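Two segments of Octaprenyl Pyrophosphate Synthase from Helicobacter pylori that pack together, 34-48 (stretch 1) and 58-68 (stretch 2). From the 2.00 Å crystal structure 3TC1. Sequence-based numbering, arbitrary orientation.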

# COMPACT_ATOMS: atom_id res chain seq x y z
N PRO B 34 -0.43 -20.06 5.39
CA PRO B 34 1.01 -20.18 5.63
C PRO B 34 1.81 -19.74 4.42
O PRO B 34 1.31 -19.71 3.31
CB PRO B 34 1.19 -21.67 5.91
CG PRO B 34 0.13 -22.29 5.03
CD PRO B 34 -1.05 -21.40 5.34
N SER B 35 3.07 -19.40 4.66
CA SER B 35 3.96 -18.97 3.60
C SER B 35 5.18 -19.86 3.65
O SER B 35 5.54 -20.37 4.71
CB SER B 35 4.37 -17.52 3.80
OG SER B 35 5.55 -17.23 3.08
N LYS B 36 5.80 -20.05 2.50
CA LYS B 36 7.00 -20.86 2.41
C LYS B 36 8.11 -20.09 3.12
O LYS B 36 9.06 -20.67 3.67
CB LYS B 36 7.36 -21.09 0.93
CG LYS B 36 8.58 -21.94 0.69
CD LYS B 36 9.87 -21.16 0.88
CE LYS B 36 11.06 -22.05 0.58
NZ LYS B 36 10.82 -22.82 -0.68
N MET B 37 7.96 -18.77 3.14
CA MET B 37 8.92 -17.85 3.74
C MET B 37 10.30 -18.05 3.12
O MET B 37 11.32 -18.12 3.82
CB MET B 37 8.98 -18.03 5.25
CG MET B 37 7.84 -17.35 5.98
SD MET B 37 8.05 -17.32 7.76
CE MET B 37 7.50 -18.92 8.16
N LEU B 38 10.33 -18.13 1.80
CA LEU B 38 11.57 -18.31 1.06
C LEU B 38 12.57 -17.20 1.40
O LEU B 38 13.76 -17.46 1.58
CB LEU B 38 11.28 -18.30 -0.44
CG LEU B 38 12.50 -18.21 -1.34
CD1 LEU B 38 13.46 -19.35 -1.03
CD2 LEU B 38 12.07 -18.24 -2.80
N ARG B 39 12.07 -15.97 1.50
CA ARG B 39 12.94 -14.85 1.78
C ARG B 39 13.57 -14.91 3.16
O ARG B 39 14.74 -14.58 3.29
CB ARG B 39 12.21 -13.53 1.51
CG ARG B 39 11.88 -13.40 0.01
CD ARG B 39 10.83 -12.37 -0.33
NE ARG B 39 10.44 -12.45 -1.75
CZ ARG B 39 9.69 -13.42 -2.28
NH1 ARG B 39 9.40 -13.40 -3.57
NH2 ARG B 39 9.20 -14.39 -1.52
N SER B 40 12.85 -15.39 4.17
CA SER B 40 13.41 -15.52 5.50
C SER B 40 14.50 -16.61 5.51
O SER B 40 15.53 -16.46 6.18
CB SER B 40 12.33 -15.88 6.52
OG SER B 40 11.46 -14.78 6.74
N LYS B 41 14.27 -17.69 4.78
CA LYS B 41 15.23 -18.80 4.72
C LYS B 41 16.55 -18.31 4.14
O LYS B 41 17.63 -18.65 4.62
CB LYS B 41 14.69 -19.95 3.87
CG LYS B 41 13.48 -20.68 4.46
CD LYS B 41 12.98 -21.73 3.47
CE LYS B 41 11.83 -22.54 4.04
NZ LYS B 41 11.40 -23.60 3.07
N LEU B 42 16.45 -17.50 3.08
CA LEU B 42 17.63 -16.95 2.45
C LEU B 42 18.38 -16.01 3.39
O LEU B 42 19.61 -16.09 3.51
CB LEU B 42 17.23 -16.18 1.19
CG LEU B 42 16.80 -17.06 0.01
CD1 LEU B 42 16.26 -16.20 -1.12
CD2 LEU B 42 18.01 -17.87 -0.45
N MET B 43 17.64 -15.13 4.06
CA MET B 43 18.22 -14.17 4.99
C MET B 43 18.77 -14.83 6.25
O MET B 43 19.86 -14.48 6.71
CB MET B 43 17.17 -13.13 5.38
CG MET B 43 16.67 -12.29 4.21
SD MET B 43 15.14 -11.42 4.62
CE MET B 43 15.81 -9.99 5.43
N LEU B 44 18.02 -15.77 6.82
CA LEU B 44 18.46 -16.45 8.04
C LEU B 44 19.78 -17.18 7.83
O LEU B 44 20.53 -17.40 8.78
CB LEU B 44 17.40 -17.45 8.50
CG LEU B 44 16.09 -16.90 9.07
CD1 LEU B 44 15.09 -18.03 9.23
CD2 LEU B 44 16.35 -16.22 10.40
N ALA B 45 20.06 -17.54 6.58
CA ALA B 45 21.28 -18.27 6.23
C ALA B 45 22.56 -17.47 6.46
O ALA B 45 23.66 -18.04 6.44
CB ALA B 45 21.22 -18.72 4.77
N LEU B 46 22.43 -16.16 6.66
CA LEU B 46 23.59 -15.32 6.90
C LEU B 46 23.99 -15.27 8.37
O LEU B 46 25.08 -14.81 8.70
CB LEU B 46 23.34 -13.90 6.38
CG LEU B 46 23.51 -13.71 4.87
CD1 LEU B 46 22.49 -14.55 4.12
CD2 LEU B 46 23.35 -12.24 4.51
N LEU B 47 23.10 -15.73 9.24
CA LEU B 47 23.37 -15.72 10.67
C LEU B 47 24.54 -16.64 11.03
O LEU B 47 24.75 -17.67 10.39
CB LEU B 47 22.12 -16.15 11.45
CG LEU B 47 20.97 -15.15 11.49
CD1 LEU B 47 19.72 -15.82 12.06
CD2 LEU B 47 21.36 -13.94 12.32
N ASN B 48 25.29 -16.25 12.06
CA ASN B 48 26.43 -17.03 12.54
C ASN B 48 25.99 -17.84 13.75
O ASN B 48 25.00 -17.52 14.40
CB ASN B 48 27.59 -16.13 12.98
CG ASN B 48 28.35 -15.54 11.82
OD1 ASN B 48 28.65 -16.22 10.85
ND2 ASN B 48 28.68 -14.26 11.93
N LYS B 58 16.88 -8.63 16.24
CA LYS B 58 16.80 -7.59 15.21
C LYS B 58 16.70 -8.26 13.84
O LYS B 58 15.98 -7.79 12.97
CB LYS B 58 18.05 -6.70 15.21
CG LYS B 58 18.12 -5.64 16.30
CD LYS B 58 19.32 -4.73 16.02
CE LYS B 58 19.37 -3.50 16.92
NZ LYS B 58 19.96 -3.79 18.26
N ALA B 59 17.45 -9.35 13.66
CA ALA B 59 17.44 -10.08 12.40
C ALA B 59 16.07 -10.71 12.16
O ALA B 59 15.56 -10.71 11.04
CB ALA B 59 18.52 -11.14 12.42
N LEU B 60 15.48 -11.27 13.21
CA LEU B 60 14.16 -11.87 13.07
C LEU B 60 13.16 -10.76 12.74
O LEU B 60 12.21 -10.98 11.98
CB LEU B 60 13.78 -12.59 14.36
CG LEU B 60 14.72 -13.75 14.71
CD1 LEU B 60 14.32 -14.38 16.03
CD2 LEU B 60 14.69 -14.79 13.59
N ASN B 61 13.36 -9.58 13.31
CA ASN B 61 12.47 -8.45 13.04
C ASN B 61 12.58 -8.07 11.57
O ASN B 61 11.58 -7.75 10.93
CB ASN B 61 12.83 -7.23 13.89
CG ASN B 61 12.34 -7.35 15.32
OD1 ASN B 61 11.55 -8.24 15.63
ND2 ASN B 61 12.80 -6.46 16.19
N LEU B 62 13.80 -8.10 11.04
CA LEU B 62 14.02 -7.76 9.64
C LEU B 62 13.31 -8.75 8.73
O LEU B 62 12.72 -8.37 7.71
CB LEU B 62 15.52 -7.75 9.32
CG LEU B 62 15.87 -7.31 7.89
CD1 LEU B 62 15.37 -5.89 7.65
CD2 LEU B 62 17.39 -7.35 7.69
N CYS B 63 13.39 -10.03 9.08
CA CYS B 63 12.74 -11.08 8.30
C CYS B 63 11.23 -10.89 8.36
O CYS B 63 10.52 -11.13 7.38
CB CYS B 63 13.10 -12.47 8.85
SG CYS B 63 14.81 -12.98 8.57
N THR B 64 10.73 -10.46 9.51
CA THR B 64 9.31 -10.24 9.69
C THR B 64 8.85 -9.11 8.76
O THR B 64 7.82 -9.23 8.10
CB THR B 64 8.98 -9.89 11.15
OG1 THR B 64 9.43 -10.96 11.99
CG2 THR B 64 7.48 -9.71 11.34
N ILE B 65 9.63 -8.04 8.71
CA ILE B 65 9.34 -6.90 7.84
C ILE B 65 9.29 -7.36 6.39
O ILE B 65 8.37 -7.01 5.64
CB ILE B 65 10.44 -5.81 8.00
CG1 ILE B 65 10.31 -5.13 9.36
CG2 ILE B 65 10.34 -4.78 6.86
CD1 ILE B 65 11.49 -4.23 9.71
N VAL B 66 10.29 -8.14 5.98
CA VAL B 66 10.33 -8.63 4.61
C VAL B 66 9.14 -9.54 4.25
O VAL B 66 8.58 -9.42 3.16
CB VAL B 66 11.66 -9.38 4.34
CG1 VAL B 66 11.57 -10.16 3.03
CG2 VAL B 66 12.81 -8.38 4.27
N GLU B 67 8.76 -10.43 5.16
CA GLU B 67 7.63 -11.32 4.88
C GLU B 67 6.31 -10.55 4.83
O GLU B 67 5.41 -10.89 4.06
CB GLU B 67 7.54 -12.43 5.94
CG GLU B 67 8.74 -13.40 5.98
CD GLU B 67 8.99 -14.13 4.66
OE1 GLU B 67 8.12 -14.09 3.76
OE2 GLU B 67 10.06 -14.77 4.52
N MET B 68 6.18 -9.51 5.65
CA MET B 68 4.95 -8.72 5.65
C MET B 68 4.82 -7.92 4.36
O MET B 68 3.72 -7.74 3.84
CB MET B 68 4.89 -7.82 6.88
CG MET B 68 4.59 -8.63 8.13
SD MET B 68 4.35 -7.66 9.61
CE MET B 68 2.75 -6.93 9.29
O HOH W 1 9.24 -15.18 1.26

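A carboxylate buried between helices needs partners, and the free amide groups in the first turn of a neighbouring helix are well placed to supply them. The contact between residues 34-48 and 58-68 of this octaprenyl pyrophosphate synthase is a compact example. The two helices run nearly antiparallel, at 152°, with their axes 9.2 Å apart at closest approach, so that the start of helix 38-44 lies beside the later part of helix 58-68.

Glu67 covers the most surface and is the polar centre of the contact. Its CA-to-CB bond points toward the other stretch, and with chi1 and chi2 both in the m well its carboxylate reaches the beginning of the helix. There OE2 accepts two hydrogen bonds from a single residue: one from Ser40 N at 2.9 Å, with an N-H...acceptor angle of 132°, and a shorter one from Ser40 OG at 2.6 Å. The amide is available because the backbone ladder of this helix begins one residue later, where Lys41 N donates to Met37 O. Met37 occupies the N-cap position, and its CA lies 3.4 Å from Glu67 OE2, so the carboxylate sits directly against the helix start. The other oxygen, OE1, receives a hydrogen bond of 2.9 Å from water 1. That water in turn accepts from Arg39 N and Arg39 NH2, each at 2.9 Å, and so links the glutamate to a second backbone amide of the first turn and to a guanidinium group. Both carboxylate oxygens are thereby satisfied, one directly and one through solvent.

Further along, the contact becomes apolar, and Met43 dominates its side of it. Its CA-to-CB bond also points toward the other helix, and its methyl carbon rests against two residues one helical turn apart: Met43 CE lies 3.6 Å from Leu62 CG and 3.6 Å from Val66 CG2. Nearer the backbone, Met43 CB packs 4.0 Å from Cys63 SG.

Cys63, third in covered area, joins the two regions. The CA atoms of Ser40 and Cys63 are 5.3 Å apart, the closest of the registered pairs, and both side chains are small and leave sideways. Cys63 CB lies 3.5 Å from Ser40 OG, the hydroxyl that serves Glu67, while Cys63 SG meets Leu44 CD2 at 4.0 Å. The same leucine carbon, Leu44 CD2, touches Leu60 CD2 at 3.9 Å. At the last residue of the type I turn from Leu44 to Leu47, Leu47 CD2 rests 4.0 Å from Ala59 CB and extends the apolar packing.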